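Local coordinates for probable fatty acyl-CoA transferase Rv3272 (Mycobacterium tuberculosis, PDB 5YIY), which probably acts in fatty acid metabolism as a family III CoA transferase, binding fatty acyl-CoAs of various chain lengths and palmitoyl-CoA most tightly, at residues R14-T19 with D97-A102; Q20-P25 with V174-G179; Y127-A132 with A199-V204. The protein carries 1 engineered substitution. One frame throughout, in Å; residues are numbered along the deposited sequence.

In the fold
From the N terminus, strand 14-17 enters the parallel sheet of the Rossmann domain and leads into 20-25, whose last three residues begin helix 23-33. Contact 1 closes the first long loop, bringing 97-102 back beside 14-19. Contact 3 opens only after contact 1 has closed, pairing 127-132 with 199-204 at the far end of the sheet within this chain. Contact 2 crosses both: 20-25 lies inside the span of contact 1, whereas 174-179 lies inside that of contact 3. Strands 98-101 and 126-131 are neighbours, which joins contacts 1 and 3 into one sheet; contact 2 packs helix starts together, with A23 and G24 touching L130.

Contact 1. Residues R14-T19 with D97-A102; sequences RVLDFT and DVVLEA
V15 and L100 form the apolar centre, with V15 CG1 lying 3.7 Å from L100 CG as the two side chains cross obliquely on one face of the sheet. V15 CG1 is anti to its own backbone N (chi1 -175°), and this carries the methyl across to the leucine branch point. V98 flanks the pair on that face. On the reverse face, L16 CB meets V99 CG2 at 4.1 Å, and F18 lies beyond, its ring edge near L100 O. Past the strand ends, T19 CG2 rests against A102 CB at 3.6 Å.

The strands run parallel, 18° between their axes, with V15, L16 and D17 opposite V98, V99 and L100. L16 bonds to the neighbouring strand through both backbone groups: its N donates to V98 O, and its O receives L100 N at 2.7 Å in a nearly straight bond (171° at the hydrogen). F18 N then donates to L100 O.

At the polar edge, R14 O accepts from both D97 N and V98 N, while R14 N returns a bond to D97 OD2 at 2.9 Å, on the anti side of that carboxylate. R14 carries its guanidinium away to E37, while the second carboxylate oxygen of D97, OD1, forms a salt bridge with R193. At the other end, D17 OD1 receives T19 N at 3.1 Å from above the carboxylate plane, forming an Asx turn that shapes the exit from the strand; D17 OD2 pairs with K73. Strand 37-42 adjoins 14-17, and strand 126-131 adjoins 98-101, so both segments are interior to the sheet. Parallel pairing of the first and fourth strands, in the order 3-2-1-4-5-6, is the hallmark of a Rossmann-type fold.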
loop_
_atom_site.group_PDB
_atom_site.type_symbol
_atom_site.label_atom_id
_atom_site.label_comp_id
_atom_site.label_asym_id
_atom_site.label_seq_id
_atom_site.Cartn_x
_atom_site.Cartn_y
_atom_site.Cartn_z
ATOM N N ARG A 14 -17.326 5.880 17.103
ATOM C CA ARG A 14 -17.817 4.550 16.965
ATOM C C ARG A 14 -17.852 4.214 15.509
ATOM O O ARG A 14 -18.196 5.029 14.730
ATOM C CB ARG A 14 -19.194 4.428 17.557
ATOM C CG ARG A 14 -19.799 3.061 17.374
ATOM C CD ARG A 14 -21.127 2.925 18.057
ATOM N NE ARG A 14 -20.991 2.657 19.473
ATOM C CZ ARG A 14 -22.007 2.502 20.295
ATOM N NH1 ARG A 14 -21.793 2.264 21.559
ATOM N NH2 ARG A 14 -23.224 2.575 19.840
ATOM N N VAL A 15 -17.443 3.011 15.162
ATOM C CA VAL A 15 -17.398 2.534 13.786
ATOM C C VAL A 15 -18.211 1.248 13.676
ATOM O O VAL A 15 -18.086 0.359 14.526
ATOM C CB VAL A 15 -15.943 2.286 13.332
ATOM C CG1 VAL A 15 -15.901 1.901 11.870
ATOM C CG2 VAL A 15 -15.065 3.501 13.610
ATOM N N LEU A 16 -19.031 1.142 12.622
ATOM C CA LEU A 16 -19.747 -0.088 12.285
ATOM C C LEU A 16 -19.030 -0.732 11.106
ATOM O O LEU A 16 -19.011 -0.178 10.002
ATOM C CB LEU A 16 -21.218 0.159 11.951
ATOM C CG LEU A 16 -22.323 -0.042 12.991
ATOM C CD1 LEU A 16 -21.988 0.648 14.347
ATOM C CD2 LEU A 16 -23.663 0.463 12.442
ATOM N N ASP A 17 -18.444 -1.898 11.346
ATOM C CA ASP A 17 -17.624 -2.597 10.361
ATOM C C ASP A 17 -18.441 -3.742 9.772
ATOM O O ASP A 17 -18.628 -4.781 10.412
ATOM C CB ASP A 17 -16.342 -3.104 11.011
ATOM C CG ASP A 17 -15.315 -3.545 9.999
ATOM O OD1 ASP A 17 -15.591 -3.414 8.789
ATOM O OD2 ASP A 17 -14.230 -4.011 10.409
ATOM N N PHE A 18 -18.922 -3.545 8.545
ATOM C CA PHE A 18 -19.651 -4.556 7.793
ATOM C C PHE A 18 -18.734 -5.389 6.910
ATOM O O PHE A 18 -19.221 -6.268 6.193
ATOM C CB PHE A 18 -20.710 -3.902 6.900
ATOM C CG PHE A 18 -21.952 -3.475 7.625
ATOM C CD1 PHE A 18 -22.025 -2.228 8.225
ATOM C CD2 PHE A 18 -23.059 -4.307 7.677
ATOM C CE1 PHE A 18 -23.173 -1.827 8.883
ATOM C CE2 PHE A 18 -24.211 -3.911 8.332
ATOM C CZ PHE A 18 -24.267 -2.670 8.936
ATOM N N THR A 19 -17.436 -5.114 6.956
ATOM C CA THR A 19 -16.491 -5.689 6.004
ATOM C C THR A 19 -16.065 -7.115 6.349
ATOM O O THR A 19 -16.166 -7.547 7.497
ATOM C CB THR A 19 -15.230 -4.818 5.898
ATOM O OG1 THR A 19 -14.532 -4.832 7.149
ATOM C CG2 THR A 19 -15.603 -3.385 5.551
ATOM N N ASP A 97 -20.295 6.929 14.188
ATOM C CA ASP A 97 -19.649 8.058 13.535
ATOM C C ASP A 97 -19.259 7.694 12.107
ATOM O O ASP A 97 -19.321 8.525 11.201
ATOM C CB ASP A 97 -18.415 8.505 14.320
ATOM C CG ASP A 97 -18.764 9.104 15.669
ATOM O OD1 ASP A 97 -19.022 10.324 15.731
ATOM O OD2 ASP A 97 -18.779 8.353 16.667
ATOM N N VAL A 98 -18.854 6.441 11.921
ATOM C CA VAL A 98 -18.397 5.951 10.625
ATOM C C VAL A 98 -18.985 4.574 10.327
ATOM O O VAL A 98 -19.051 3.715 11.206
ATOM C CB VAL A 98 -16.849 5.871 10.565
ATOM C CG1 VAL A 98 -16.385 5.220 9.269
ATOM C CG2 VAL A 98 -16.229 7.252 10.718
ATOM N N VAL A 99 -19.416 4.369 9.086
ATOM C CA VAL A 99 -19.872 3.056 8.646
ATOM C C VAL A 99 -18.932 2.515 7.571
ATOM O O VAL A 99 -18.686 3.171 6.557
ATOM C CB VAL A 99 -21.316 3.105 8.103
ATOM C CG1 VAL A 99 -21.583 1.929 7.172
ATOM C CG2 VAL A 99 -22.312 3.112 9.251
ATOM N N LEU A 100 -18.402 1.318 7.806
ATOM C CA LEU A 100 -17.513 0.667 6.853
ATOM C C LEU A 100 -18.223 -0.494 6.177
ATOM O O LEU A 100 -18.754 -1.381 6.844
ATOM C CB LEU A 100 -16.243 0.162 7.543
ATOM C CG LEU A 100 -15.374 1.155 8.313
ATOM C CD1 LEU A 100 -14.169 0.443 8.912
ATOM C CD2 LEU A 100 -14.929 2.293 7.418
ATOM N N GLU A 101 -18.236 -0.484 4.850
ATOM C CA GLU A 101 -18.847 -1.566 4.092
ATOM C C GLU A 101 -17.982 -1.979 2.905
ATOM O O GLU A 101 -17.440 -1.130 2.197
ATOM C CB GLU A 101 -20.240 -1.155 3.616
ATOM C CG GLU A 101 -20.817 -2.055 2.546
ATOM C CD GLU A 101 -20.608 -1.506 1.151
ATOM O OE1 GLU A 101 -20.477 -0.271 1.011
ATOM O OE2 GLU A 101 -20.571 -2.307 0.195
ATOM N N ALA A 102 -17.859 -3.286 2.691
ATOM C CA ALA A 102 -17.050 -3.803 1.595
ATOM C C ALA A 102 -17.813 -4.831 0.764
ATOM O O ALA A 102 -17.220 -5.769 0.233
ATOM C CB ALA A 102 -15.764 -4.411 2.127
#

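Contact 2. Residues Q20-P25 with V174-G179; sequences QNVAGP and VANASG. Engineered in segment 174-179: A175 (natural residue Asp).
V22 lays its CG1 methyl over A175 CB at 3.8 Å. With CG1 anti to the backbone N (chi1 178°), this branch extends to the helix; its approach to N176 OD1 holds for one of two conformers of N176 and is doubtful. A23 comes next: its CB lies 4.0 Å from A175 CB, and its CA-H makes a 3.4 Å contact with A175 O, bent to 134° at the hydrogen. The small side chains let the backbones come close, the CA atoms of A23 and A175 being 4.4 Å apart. One turn further along, G179 CA packs 3.3 Å from A23 O, a close approach of backbone to backbone.

The arrangement sets the start of helix 23-33, just after the first strand of the Rossmann domain, against the early turns of helix 173-196. A175 is an engineered residue at the position of the inferred nucleophile, an aspartate in the natural protein, so V22 and A23 line the immediate surroundings of the probable active site. A175 N donates to D146 OD2.

Within helix 173-196, S178 OG donates to V174 O at 2.6 Å from above the carbonyl plane, while S178 N approaches from the opposite face. In the modelled conformer, one of two, N176 ND2 donates to L213 O of the second subunit.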
loop_
_atom_site.group_PDB
_atom_site.type_symbol
_atom_site.label_atom_id
_atom_site.label_comp_id
_atom_site.label_asym_id
_atom_site.label_seq_id
_atom_site.Cartn_x
_atom_site.Cartn_y
_atom_site.Cartn_z
ATOM N N GLN A 20 -15.586 -7.836 5.339
ATOM C CA GLN A 20 -15.089 -9.197 5.520
ATOM C C GLN A 20 -13.679 -9.347 4.956
ATOM O O GLN A 20 -13.175 -8.450 4.277
ATOM C CB GLN A 20 -16.018 -10.207 4.844
ATOM C CG GLN A 20 -17.481 -10.093 5.233
ATOM C CD GLN A 20 -18.283 -11.311 4.814
ATOM O OE1 GLN A 20 -17.939 -11.992 3.847
ATOM N NE2 GLN A 20 -19.363 -11.586 5.534
ATOM N N ASN A 21 -13.057 -10.487 5.247
ATOM C CA ASN A 21 -11.735 -10.844 4.726
ATOM C C ASN A 21 -10.608 -9.924 5.199
ATOM O O ASN A 21 -10.383 -9.778 6.400
ATOM C CB ASN A 21 -11.762 -10.893 3.196
ATOM C CG ASN A 21 -12.853 -11.803 2.667
ATOM O OD1 ASN A 21 -13.088 -12.885 3.203
ATOM N ND2 ASN A 21 -13.526 -11.366 1.609
ATOM N N VAL A 22 -9.894 -9.319 4.254
ATOM C CA VAL A 22 -8.650 -8.624 4.574
ATOM C C VAL A 22 -8.714 -7.099 4.475
ATOM O O VAL A 22 -8.450 -6.400 5.454
ATOM C CB VAL A 22 -7.506 -9.108 3.661
ATOM C CG1 VAL A 22 -6.226 -8.344 3.960
ATOM C CG2 VAL A 22 -7.293 -10.605 3.828
ATOM N N ALA A 23 -9.059 -6.590 3.294
ATOM C CA ALA A 23 -8.925 -5.164 2.996
ATOM C C ALA A 23 -9.767 -4.281 3.913
ATOM O O ALA A 23 -9.257 -3.340 4.525
ATOM C CB ALA A 23 -9.285 -4.900 1.543
ATOM N N GLY A 24 -11.055 -4.587 4.007
ATOM C CA GLY A 24 -11.958 -3.841 4.866
ATOM C C GLY A 24 -11.658 -3.919 6.356
ATOM O O GLY A 24 -11.572 -2.885 7.019
ATOM N N PRO A 25 -11.506 -5.141 6.898
ATOM C CA PRO A 25 -11.185 -5.300 8.321
ATOM C C PRO A 25 -9.857 -4.666 8.734
ATOM O O PRO A 25 -9.737 -4.217 9.874
ATOM C CB PRO A 25 -11.130 -6.820 8.491
ATOM C CG PRO A 25 -12.084 -7.322 7.477
ATOM C CD PRO A 25 -11.868 -6.433 6.287
ATOM N N VAL A 174 -2.502 -5.830 -2.696
ATOM C CA VAL A 174 -3.589 -4.918 -3.035
ATOM C C VAL A 174 -4.558 -4.740 -1.870
ATOM O O VAL A 174 -4.972 -3.622 -1.563
ATOM C CB VAL A 174 -4.370 -5.411 -4.271
ATOM C CG1 VAL A 174 -5.562 -4.507 -4.552
ATOM C CG2 VAL A 174 -3.452 -5.479 -5.478
ATOM N N ALA A 175 -4.907 -5.844 -1.217
ATOM C CA ALA A 175 -5.853 -5.810 -0.109
ATOM C C ALA A 175 -5.294 -5.025 1.074
ATOM O O ALA A 175 -5.995 -4.212 1.678
ATOM C CB ALA A 175 -6.215 -7.223 0.321
ATOM N N ASN A 176 -4.031 -5.273 1.403
ATOM C CA ASN A 176 -3.385 -4.587 2.514
ATOM C C ASN A 176 -3.182 -3.101 2.236
ATOM O O ASN A 176 -3.348 -2.267 3.127
ATOM C CB ASN A 176 -2.046 -5.249 2.840
ATOM C CG ASN A 176 -2.212 -6.570 3.572
ATOM O OD1 ASN A 176 -3.168 -6.758 4.324
ATOM N ND2 ASN A 176 -1.282 -7.490 3.352
ATOM N N ALA A 177 -2.824 -2.772 0.998
ATOM C CA ALA A 177 -2.643 -1.379 0.607
ATOM C C ALA A 177 -3.978 -0.641 0.593
ATOM O O ALA A 177 -4.063 0.512 1.012
ATOM C CB ALA A 177 -1.972 -1.288 -0.755
ATOM N N SER A 178 -5.019 -1.318 0.113
ATOM C CA SER A 178 -6.356 -0.737 0.053
ATOM C C SER A 178 -6.901 -0.443 1.446
ATOM O O SER A 178 -7.629 0.530 1.645
ATOM C CB SER A 178 -7.313 -1.669 -0.694
ATOM O OG SER A 178 -6.893 -1.863 -2.033
ATOM N N GLY A 179 -6.550 -1.294 2.405
ATOM C CA GLY A 179 -6.975 -1.116 3.781
ATOM C C GLY A 179 -6.447 0.172 4.379
ATOM O O GLY A 179 -7.170 0.893 5.067
#

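Contact 3. Residues Y127-A132 with A199-V204; sequences YARLTA and ADVVQV
R129 and Q203 lie side by side and point the same way, their guanidinium and amide planes only 8° apart. They touch mainly through aliphatic carbons, R129 CB lying 3.9 Å from Q203 CG. R129 CD also nears the amide nitrogen NE2 of Q203. The arginine chain bends toward its end, and its guanidinium bonds to E101 and E109. R129 CG also lies in the plane of the Y127 ring, at its edge, while Y127 CB meets V201 CG2 on the same face.

The other face is apolar. A128 CB abuts V202 CG2 at 3.5 Å, and L130 and V204 are angled across each other, L130 CD1 reaching V204 CG1 at 3.7 Å.

Between the two faces the strands run parallel, 13° between axes, with Y127 to L130 opposite V201 to V204. R129 bonds through both backbone groups: its N donates to V202 O at 2.9 Å (172° at the hydrogen), and its O accepts V204 N at 3.0 Å. Y127 N to D200 O and T131 N to V204 O extend the pairing at either end.

Helix 173-196 covers the face of A128, L130, V202 and V204, and helices 107-110 and 115-121 the face of Y127 and R129. Strand 98-101 adjoins 126-131, while beyond 201-205 V202 and Q203 pair antiparallel with a strand of the second subunit, continuing the sheet across the dimer interface.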
loop_
_atom_site.group_PDB
_atom_site.type_symbol
_atom_site.label_atom_id
_atom_site.label_comp_id
_atom_site.label_asym_id
_atom_site.label_seq_id
_atom_site.Cartn_x
_atom_site.Cartn_y
_atom_site.Cartn_z
ATOM N N TYR A 127 -20.009 7.619 5.587
ATOM C CA TYR A 127 -20.275 6.354 4.916
ATOM C C TYR A 127 -19.095 5.958 4.036
ATOM O O TYR A 127 -18.780 6.641 3.062
ATOM C CB TYR A 127 -21.555 6.454 4.084
ATOM C CG TYR A 127 -22.217 5.126 3.788
ATOM C CD1 TYR A 127 -21.743 4.299 2.777
ATOM C CD2 TYR A 127 -23.322 4.703 4.515
ATOM C CE1 TYR A 127 -22.349 3.086 2.504
ATOM C CE2 TYR A 127 -23.934 3.493 4.248
ATOM C CZ TYR A 127 -23.443 2.688 3.242
ATOM O OH TYR A 127 -24.050 1.483 2.974
ATOM N N ALA A 128 -18.447 4.851 4.382
ATOM C CA ALA A 128 -17.254 4.413 3.668
ATOM C C ALA A 128 -17.505 3.127 2.894
ATOM O O ALA A 128 -17.892 2.109 3.468
ATOM C CB ALA A 128 -16.103 4.224 4.638
ATOM N N ARG A 129 -17.275 3.177 1.586
ATOM C CA ARG A 129 -17.509 2.019 0.733
ATOM C C ARG A 129 -16.222 1.546 0.071
ATOM O O ARG A 129 -15.540 2.313 -0.612
ATOM C CB ARG A 129 -18.559 2.345 -0.331
ATOM C CG ARG A 129 -19.563 3.403 0.096
ATOM C CD ARG A 129 -20.764 3.437 -0.832
ATOM N NE ARG A 129 -21.503 2.179 -0.799
ATOM C CZ ARG A 129 -22.669 1.980 -1.403
ATOM N NH1 ARG A 129 -23.237 2.958 -2.093
ATOM N NH2 ARG A 129 -23.269 0.800 -1.317
ATOM N N LEU A 130 -15.896 0.274 0.277
ATOM C CA LEU A 130 -14.733 -0.338 -0.351
ATOM C C LEU A 130 -15.173 -1.435 -1.312
ATOM O O LEU A 130 -15.806 -2.406 -0.906
ATOM C CB LEU A 130 -13.784 -0.904 0.706
ATOM C CG LEU A 130 -12.571 -1.692 0.207
ATOM C CD1 LEU A 130 -11.571 -0.784 -0.487
ATOM C CD2 LEU A 130 -11.912 -2.423 1.362
ATOM N N THR A 131 -14.842 -1.276 -2.587
ATOM C CA THR A 131 -15.227 -2.258 -3.592
ATOM C C THR A 131 -14.012 -2.733 -4.375
ATOM O O THR A 131 -12.932 -2.150 -4.282
ATOM C CB THR A 131 -16.270 -1.691 -4.574
ATOM O OG1 THR A 131 -15.710 -0.574 -5.272
ATOM C CG2 THR A 131 -17.518 -1.239 -3.830
ATOM N N ALA A 132 -14.196 -3.803 -5.141
ATOM C CA ALA A 132 -13.121 -4.355 -5.951
ATOM C C ALA A 132 -12.773 -3.463 -7.138
ATOM O O ALA A 132 -11.599 -3.190 -7.392
ATOM C CB ALA A 132 -13.496 -5.744 -6.433
ATOM N N ALA A 199 -20.189 15.628 6.842
ATOM C CA ALA A 199 -20.090 14.177 6.947
ATOM C C ALA A 199 -20.183 13.574 5.552
ATOM O O ALA A 199 -21.255 13.538 4.948
ATOM C CB ALA A 199 -21.179 13.625 7.849
ATOM N N ASP A 200 -19.051 13.098 5.046
ATOM C CA ASP A 200 -18.934 12.749 3.636
ATOM C C ASP A 200 -19.108 11.260 3.360
ATOM O O ASP A 200 -19.081 10.435 4.273
ATOM C CB ASP A 200 -17.572 13.207 3.105
ATOM C CG ASP A 200 -17.618 13.596 1.645
ATOM O OD1 ASP A 200 -18.642 13.317 0.991
ATOM O OD2 ASP A 200 -16.630 14.178 1.152
ATOM N N VAL A 201 -19.292 10.930 2.086
ATOM C CA VAL A 201 -19.256 9.547 1.634
ATOM C C VAL A 201 -17.940 9.296 0.912
ATOM O O VAL A 201 -17.638 9.952 -0.085
ATOM C CB VAL A 201 -20.430 9.217 0.692
ATOM C CG1 VAL A 201 -20.324 7.781 0.197
ATOM C CG2 VAL A 201 -21.756 9.448 1.394
ATOM N N VAL A 202 -17.153 8.352 1.414
ATOM C CA VAL A 202 -15.847 8.080 0.830
ATOM C C VAL A 202 -15.853 6.727 0.122
ATOM O O VAL A 202 -16.430 5.755 0.612
ATOM C CB VAL A 202 -14.721 8.131 1.890
ATOM C CG1 VAL A 202 -14.641 9.518 2.502
ATOM C CG2 VAL A 202 -14.939 7.102 2.972
ATOM N N GLN A 203 -15.228 6.680 -1.049
ATOM C CA GLN A 203 -15.193 5.463 -1.846
ATOM C C GLN A 203 -13.768 5.093 -2.232
ATOM O O GLN A 203 -13.021 5.917 -2.764
ATOM C CB GLN A 203 -16.056 5.620 -3.100
ATOM C CG GLN A 203 -17.403 4.922 -3.011
ATOM C CD GLN A 203 -18.452 5.562 -3.897
ATOM O OE1 GLN A 203 -18.414 6.765 -4.156
ATOM N NE2 GLN A 203 -19.398 4.758 -4.370
ATOM N N VAL A 204 -13.399 3.847 -1.956
ATOM C CA VAL A 204 -12.086 3.332 -2.319
ATOM C C VAL A 204 -12.219 2.025 -3.091
ATOM O O VAL A 204 -12.878 1.092 -2.640
ATOM C CB VAL A 204 -11.203 3.099 -1.076
ATOM C CG1 VAL A 204 -9.909 2.399 -1.463
ATOM C CG2 VAL A 204 -10.913 4.415 -0.372
HETATM O O HOH W 1 -15.657 1.927 -4.385
#